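Local coordinates for helicase-like protein (Bacteroides thetaiotaomicron, PDB 2FG1), which is of unknown function but belongs to the macro-domain family and probably removes ADP-ribose by hydrolysis from ADP-ribosylated thymidine in DNA, at residues 96-100 with 101-105; 144-148 with 149-153. All coordinates share one frame; numbering follows the deposited sequence. Where two conformers were deposited one is given.

Interaction 1 of 2, residues 96-100 with 101-105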
ATOM      1  N   PRO A  96     -14.731   8.112   8.154  1.00 21.35           N
ATOM      2  CA  PRO A  96     -13.972   6.858   8.044  1.00 20.95           C
ATOM      3  C   PRO A  96     -12.448   7.074   8.165  1.00 20.22           C
ATOM      4  O   PRO A  96     -11.972   8.189   7.920  1.00 20.05           O
ATOM      5  CB  PRO A  96     -14.349   6.339   6.649  1.00 21.27           C
ATOM      6  CG  PRO A  96     -15.593   7.068   6.273  1.00 21.94           C
ATOM      7  CD  PRO A  96     -15.501   8.402   6.930  1.00 21.54           C
ATOM      8  N   PRO A  97     -11.690   6.030   8.564  1.00 19.64           N
ATOM      9  CA  PRO A  97     -10.232   6.156   8.747  1.00 19.22           C
ATOM     10  C   PRO A  97      -9.420   6.618   7.526  1.00 19.03           C
ATOM     11  O   PRO A  97      -8.391   7.270   7.704  1.00 18.71           O
ATOM     12  CB  PRO A  97      -9.791   4.736   9.139  1.00 19.62           C
ATOM     13  CG  PRO A  97     -11.009   4.110   9.714  1.00 20.18           C
ATOM     14  CD  PRO A  97     -12.164   4.679   8.932  1.00 19.53           C
ATOM     15  N   ILE A  98      -9.855   6.276   6.315  1.00 18.72           N
ATOM     16  CA  ILE A  98      -9.060   6.572   5.114  1.00 18.85           C
ATOM     17  C   ILE A  98      -8.696   8.063   5.047  1.00 18.27           C
ATOM     18  O   ILE A  98      -9.510   8.932   5.345  1.00 18.00           O
ATOM     19  CB  ILE A  98      -9.796   6.112   3.810  1.00 19.05           C
ATOM     20  CG1 ILE A  98      -8.841   6.071   2.613  1.00 19.82           C
ATOM     21  CG2 ILE A  98     -10.982   7.001   3.481  1.00 19.34           C
ATOM     22  CD1 ILE A  98      -7.735   5.048   2.733  1.00 21.02           C
ATOM     23  N   ARG A  99      -7.454   8.342   4.674  1.00 18.04           N
ATOM     24  CA  ARG A  99      -7.018   9.718   4.437  1.00 18.00           C
ATOM     25  C   ARG A  99      -6.415   9.788   3.044  1.00 17.69           C
ATOM     26  O   ARG A  99      -5.291   9.329   2.814  1.00 18.13           O
ATOM     27  CB  ARG A  99      -6.008  10.161   5.498  1.00 18.26           C
ATOM     28  CG  ARG A  99      -6.595  10.291   6.909  1.00 18.56           C
ATOM     29  CD  ARG A  99      -7.623  11.415   6.984  1.00 18.62           C
ATOM     30  NE  ARG A  99      -8.136  11.625   8.339  1.00 19.62           N
ATOM     31  CZ  ARG A  99      -9.174  10.975   8.872  1.00 20.04           C
ATOM     32  NH1 ARG A  99      -9.815  10.039   8.180  1.00 18.53           N
ATOM     33  NH2 ARG A  99      -9.561  11.247  10.112  1.00 20.27           N
ATOM     34  N   TYR A 100      -7.177  10.314   2.095  1.00 18.06           N
ATOM     35  CA  TYR A 100      -6.761  10.308   0.683  1.00 18.87           C
ATOM     36  C   TYR A 100      -5.490  11.103   0.454  1.00 18.81           C
ATOM     37  O   TYR A 100      -4.642  10.698  -0.335  1.00 19.35           O
ATOM     38  CB  TYR A 100      -7.873  10.824  -0.229  1.00 19.31           C
ATOM     39  CG  TYR A 100      -9.100   9.945  -0.286  1.00 20.32           C
ATOM     40  CD1 TYR A 100      -9.094   8.757  -1.016  1.00 20.68           C
ATOM     41  CD2 TYR A 100     -10.269  10.309   0.374  1.00 21.37           C
ATOM     42  CE1 TYR A 100     -10.228   7.947  -1.084  1.00 21.15           C
ATOM     43  CE2 TYR A 100     -11.411   9.507   0.315  1.00 22.18           C
ATOM     44  CZ  TYR A 100     -11.378   8.327  -0.408  1.00 21.10           C
ATOM     45  OH  TYR A 100     -12.503   7.541  -0.467  1.00 21.96           O
ATOM     46  N   ASP A 101      -5.354  12.232   1.139  1.00 19.12           N
ATOM     47  CA  ASP A 101      -4.130  13.033   1.020  1.00 19.63           C
ATOM     48  C   ASP A 101      -2.899  12.285   1.538  1.00 19.13           C
ATOM     49  O   ASP A 101      -1.815  12.336   0.932  1.00 19.28           O
ATOM     50  CB  ASP A 101      -4.277  14.425   1.661  1.00 20.50           C
ATOM     51  CG  ASP A 101      -4.686  14.392   3.142  1.00 22.59           C
ATOM     52  OD1 ASP A 101      -5.186  13.372   3.674  1.00 23.84           O
ATOM     53  OD2 ASP A 101      -4.538  15.452   3.796  1.00 27.04           O
ATOM     54  N   ALA A 102      -3.074  11.562   2.637  1.00 18.79           N
ATOM     55  CA  ALA A 102      -2.001  10.728   3.160  1.00 18.33           C
ATOM     56  C   ALA A 102      -1.620   9.630   2.175  1.00 18.17           C
ATOM     57  O   ALA A 102      -0.435   9.402   1.920  1.00 17.70           O
ATOM     58  CB  ALA A 102      -2.394  10.126   4.509  1.00 18.97           C
ATOM     59  N   VAL A 103      -2.610   8.946   1.602  1.00 17.69           N
ATOM     60  CA  VAL A 103      -2.320   7.903   0.626  1.00 18.04           C
ATOM     61  C   VAL A 103      -1.572   8.493  -0.563  1.00 17.43           C
ATOM     62  O   VAL A 103      -0.629   7.890  -1.044  1.00 17.47           O
ATOM     63  CB  VAL A 103      -3.588   7.141   0.163  1.00 18.21           C
ATOM     64  CG1 VAL A 103      -3.225   6.076  -0.868  1.00 20.28           C
ATOM     65  CG2 VAL A 103      -4.280   6.495   1.363  1.00 19.29           C
ATOM     66  N   ARG A 104      -1.992   9.661  -1.032  1.00 17.18           N
ATOM     67  CA  ARG A 104      -1.291  10.306  -2.145  1.00 17.59           C
ATOM     68  C   ARG A 104       0.171  10.587  -1.787  1.00 17.62           C
ATOM     69  O   ARG A 104       1.070  10.296  -2.587  1.00 17.91           O
ATOM     70  CB  ARG A 104      -1.991  11.579  -2.584  1.00 17.07           C
ATOM     71  CG  ARG A 104      -1.228  12.237  -3.728  1.00 16.56           C
ATOM     72  CD  ARG A 104      -1.822  13.542  -4.150  1.00 17.60           C
ATOM     73  NE  ARG A 104      -3.158  13.426  -4.726  1.00 17.17           N
ATOM     74  CZ  ARG A 104      -3.397  13.144  -6.004  1.00 16.04           C
ATOM     75  NH1 ARG A 104      -2.393  12.858  -6.844  1.00 16.82           N
ATOM     76  NH2 ARG A 104      -4.647  13.105  -6.446  1.00 17.34           N
ATOM     77  N   GLN A 105       0.410  11.116  -0.591  1.00 17.70           N
ATOM     78  CA  GLN A 105       1.785  11.378  -0.146  1.00 18.32           C
ATOM     79  C   GLN A 105       2.591  10.081  -0.099  1.00 17.76           C
ATOM     80  O   GLN A 105       3.745  10.039  -0.546  1.00 17.52           O
ATOM     81  CB  GLN A 105       1.804  12.097   1.203  1.00 18.29           C
ATOM     82  CG  GLN A 105       3.216  12.436   1.694  1.00 20.51           C
ATOM     83  CD  GLN A 105       3.245  13.303   2.933  1.00 22.27           C
ATOM     84  OE1 GLN A 105       2.346  13.259   3.776  1.00 25.99           O
ATOM     85  NE2 GLN A 105       4.286  14.125   3.042  1.00 27.69           N
TER

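Interaction 2 of 2, residues 144-148 with 149-153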
ATOM      1  N   GLU A 144      -2.661   8.981 -11.276  1.00 16.69           N
ATOM      2  CA  GLU A 144      -1.839  10.176 -11.303  1.00 16.57           C
ATOM      3  C   GLU A 144      -0.432   9.927 -10.774  1.00 16.77           C
ATOM      4  O   GLU A 144       0.544  10.399 -11.367  1.00 17.62           O
ATOM      5  CB  GLU A 144      -2.512  11.274 -10.498  1.00 16.20           C
ATOM      6  CG  GLU A 144      -3.795  11.752 -11.130  1.00 16.32           C
ATOM      7  CD  GLU A 144      -4.578  12.661 -10.220  1.00 18.03           C
ATOM      8  OE1 GLU A 144      -4.058  13.069  -9.165  1.00 19.17           O
ATOM      9  OE2 GLU A 144      -5.730  12.976 -10.573  1.00 19.82           O
ATOM     10  N   GLU A 145      -0.323   9.219  -9.657  1.00 16.31           N
ATOM     11  CA  GLU A 145       0.973   9.100  -8.987  1.00 16.66           C
ATOM     12  C   GLU A 145       1.865   8.005  -9.543  1.00 17.60           C
ATOM     13  O   GLU A 145       3.075   8.073  -9.350  1.00 18.35           O
ATOM     14  CB  GLU A 145       0.804   8.931  -7.472  1.00 16.33           C
ATOM     15  CG  GLU A 145       0.192  10.138  -6.764  1.00 16.72           C
ATOM     16  CD  GLU A 145       1.025  11.414  -6.869  1.00 16.66           C
ATOM     17  OE1 GLU A 145       2.202  11.355  -7.298  1.00 17.99           O
ATOM     18  OE2 GLU A 145       0.509  12.491  -6.520  1.00 16.55           O
ATOM     19  N   LEU A 146       1.292   6.998 -10.202  1.00 16.99           N
ATOM     20  CA  LEU A 146       2.078   5.852 -10.687  1.00 17.27           C
ATOM     21  C   LEU A 146       1.968   5.642 -12.190  1.00 17.43           C
ATOM     22  O   LEU A 146       2.971   5.679 -12.908  1.00 17.41           O
ATOM     23  CB  LEU A 146       1.713   4.562  -9.927  1.00 17.84           C
ATOM     24  CG  LEU A 146       1.956   4.595  -8.415  1.00 18.29           C
ATOM     25  CD1 LEU A 146       1.402   3.346  -7.757  1.00 19.91           C
ATOM     26  CD2 LEU A 146       3.444   4.783  -8.067  1.00 20.21           C
ATOM     27  N   ILE A 147       0.748   5.429 -12.671  1.00 17.77           N
ATOM     28  CA  ILE A 147       0.539   5.059 -14.072  1.00 18.49           C
ATOM     29  C   ILE A 147       1.119   6.079 -15.051  1.00 18.54           C
ATOM     30  O   ILE A 147       1.724   5.709 -16.060  1.00 18.46           O
ATOM     31  CB  ILE A 147      -0.968   4.843 -14.349  1.00 18.46           C
ATOM     32  CG1 ILE A 147      -1.469   3.582 -13.642  1.00 19.61           C
ATOM     33  CG2 ILE A 147      -1.279   4.797 -15.848  1.00 19.76           C
ATOM     34  CD1 ILE A 147      -0.865   2.275 -14.152  1.00 18.99           C
ATOM     35  N   THR A 148       0.948   7.360 -14.755  1.00 18.94           N
ATOM     36  CA  THR A 148       1.396   8.416 -15.665  1.00 20.89           C
ATOM     37  C   THR A 148       2.916   8.523 -15.790  1.00 21.09           C
ATOM     38  O   THR A 148       3.413   9.211 -16.700  1.00 21.86           O
ATOM     39  CB  THR A 148       0.841   9.790 -15.251  1.00 21.35           C
ATOM     40  OG1 THR A 148       1.339  10.120 -13.950  1.00 23.78           O
ATOM     41  CG2 THR A 148      -0.687   9.780 -15.259  1.00 23.23           C
ATOM     42  N   LYS A 149       3.636   7.858 -14.885  1.00 21.17           N
ATOM     43  CA  LYS A 149       5.098   7.828 -14.925  0.50 21.14           C
ATOM     44  C   LYS A 149       5.611   6.513 -15.482  1.00 21.34           C
ATOM     45  O   LYS A 149       6.788   6.180 -15.340  1.00 21.39           O
ATOM     46  CB  LYS A 149       5.676   8.065 -13.533  0.50 21.93           C
ATOM     47  CG  LYS A 149       5.404   9.446 -13.012  0.50 20.65           C
ATOM     48  CD  LYS A 149       5.211   9.412 -11.530  0.50 20.89           C
ATOM     49  CE  LYS A 149       4.134  10.403 -11.167  0.50 19.08           C
ATOM     50  NZ  LYS A 149       4.048  10.595  -9.706  0.50 16.25           N
ATOM     51  N   GLU A 150       4.710   5.771 -16.117  1.00 20.45           N
ATOM     52  CA  GLU A 150       5.023   4.490 -16.743  1.00 20.87           C
ATOM     53  C   GLU A 150       5.454   3.438 -15.724  1.00 20.51           C
ATOM     54  O   GLU A 150       6.216   2.520 -16.037  1.00 21.99           O
ATOM     55  CB  GLU A 150       6.011   4.670 -17.904  1.00 21.26           C
ATOM     56  CG  GLU A 150       5.378   5.508 -19.019  1.00 22.82           C
ATOM     57  CD  GLU A 150       6.310   5.862 -20.163  1.00 22.66           C
ATOM     58  OE1 GLU A 150       7.514   5.537 -20.109  1.00 25.67           O
ATOM     59  OE2 GLU A 150       5.818   6.473 -21.131  1.00 24.48           O
ATOM     60  N   ILE A 151       4.925   3.559 -14.510  1.00 19.40           N
ATOM     61  CA  ILE A 151       5.061   2.502 -13.517  0.50 18.97           C
ATOM     62  C   ILE A 151       3.837   1.600 -13.633  1.00 18.91           C
ATOM     63  O   ILE A 151       2.694   2.058 -13.471  1.00 19.87           O
ATOM     64  CB  ILE A 151       5.158   3.060 -12.087  0.50 18.44           C
ATOM     65  CG1 ILE A 151       6.338   4.029 -11.959  0.50 17.86           C
ATOM     66  CG2 ILE A 151       5.299   1.912 -11.074  0.50 18.98           C
ATOM     67  CD1 ILE A 151       6.228   4.953 -10.773  0.50 16.24           C
ATOM     68  N   ALA A 152       4.071   0.329 -13.945  1.00 17.71           N
ATOM     69  CA  ALA A 152       2.983  -0.637 -14.073  1.00 17.42           C
ATOM     70  C   ALA A 152       2.326  -0.846 -12.711  1.00 17.39           C
ATOM     71  O   ALA A 152       3.003  -0.891 -11.686  1.00 18.01           O
ATOM     72  CB  ALA A 152       3.499  -1.956 -14.640  1.00 17.58           C
ATOM     73  N   VAL A 153       0.996  -0.953 -12.708  1.00 17.11           N
ATOM     74  CA  VAL A 153       0.224  -1.215 -11.492  1.00 17.08           C
ATOM     75  C   VAL A 153      -0.752  -2.337 -11.760  1.00 16.56           C
ATOM     76  O   VAL A 153      -1.509  -2.263 -12.723  1.00 17.04           O
ATOM     77  CB  VAL A 153      -0.579   0.030 -11.036  1.00 17.06           C
ATOM     78  CG1 VAL A 153      -1.412  -0.285  -9.798  1.00 19.40           C
ATOM     79  CG2 VAL A 153       0.347   1.212 -10.758  1.00 18.79           C
TER
HETATM   80  O   HOH W   1       2.054  12.650 -10.487  1.00 13.31           O

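Interaction 1 of 2, residues 96-100 with 101-105
The guanidinium of Arg99 is engaged at its edge, with the carbonyl carbon of Pro96 lying in its plane, while farther back along the same side chain CB rests against CB of Ala102 at 3.7 Å. NH1 serves two carbonyls of the preceding loop, both within 3° of the guanidinium plane. It reaches Pro96 O at 2.9 Å, in the plane of that carbonyl, and Ile98 O at 3.1 Å, there from well above the carbonyl plane. A bend at chi2 (-66°) turns the chain back toward residues 96-98 and away from the helix. With an alanine here, the carbonyls of Pro96 and Ile98 would probably lose their shared donor, and the loop would be freer to shift. The ring of Tyr100 instead lies beside Leu137 and Met138 of helix 135-147, and its OH bonds to Lys134 N.

Arg99 occupies the N-cap position of helix 100-117, in a macro domain whose mixed sheet this helix covers. Backbone hydrogen bonds close the first turn, from Val103 N to Arg99 O (3.0 Å) and from Arg104 N to Tyr100 O (2.9 Å). Val103 CG2 comes within 3.3 Å of that same Arg99 O and meets Ile98 CD1 at 4.0 Å; both side chains also touch Ile27 of strand 22-29. With CG between its backbone N and carbonyl carbon (chi1 57°), Asp101 turns its carboxylate back toward Arg99, where OD1 receives a weak bond from Ala102 N and lies 3.8 Å from Arg99 CB.

Interaction 2 of 2, residues 144-148 with 149-153
In one of its two modelled conformers, Lys149 reaches back alongside Glu145, the two side chains pointing the same way, and its ammonium group makes the polar side-chain contacts between 144-148 and 149-153. NZ donates to Glu145 O at 2.7 Å, approaching from above the carbonyl plane, and forms a salt bridge with Glu145 OE1 at 3.1 Å whose hydrogen bond is weak. The other carboxylate oxygen, OE2, is held by Arg104 and Lys108, so Glu145 is probably kept ionised by several positive groups. A water accepts from Lys149 NZ and donates to Glu144 O, which Thr148 OG1 also reaches, at 2.7 Å; OG1, set between the backbone N and the carbonyl carbon (chi1 62°), points back to the preceding turn.

Apolar contacts lie on the buried side. Val153 CG2 meets Leu146 CB at 3.7 Å, the two side chains crossing at about a right angle, and also touches Ile147 CD1 at 3.8 Å. Leu146 CD2 lies near Ile151 CD1, which likewise belongs to one of two conformers. Leu107 and Ala111 of helix 100-117 and Val121 of strand 120-123 enclose Leu146 further.

Backbone bonds finish the turn. Leu146 O accepts from Lys149 N and, on the opposite face of its plane, from Ile151 N at 3.3 Å. Glu150 N donates to Ile147 O at 3.0 Å, within a type I turn from Ile147 to Glu150. The last two donors, with Glu150 at positive phi (64°) as the C' residue, define a Schellman motif that ends helix 135-147 and directs the chain into strand 153-157 of the macro-domain sheet.

How the interactions relate
Interaction 1 comes first along the chain, at the start of helix 100-117; interaction 2 follows at the end of helix 135-147, with strand 120-123 between the two helices. Their centres lie about 18 Å apart, yet they touch through Arg104: its NH2 is 2.8 Å from Glu144 OE1, and its NH1 is 2.9 Å from Glu145 OE2, both salt bridges. The amino-terminal turn of one helix is thus joined to the carboxy-terminal turn of the other. Both contacts belong to the same macro domain, interaction 1 reaching strand 22-29 and interaction 2 leading into strand 153-157, so the bridges tie together two neighbouring helices that pack on one mixed sheet.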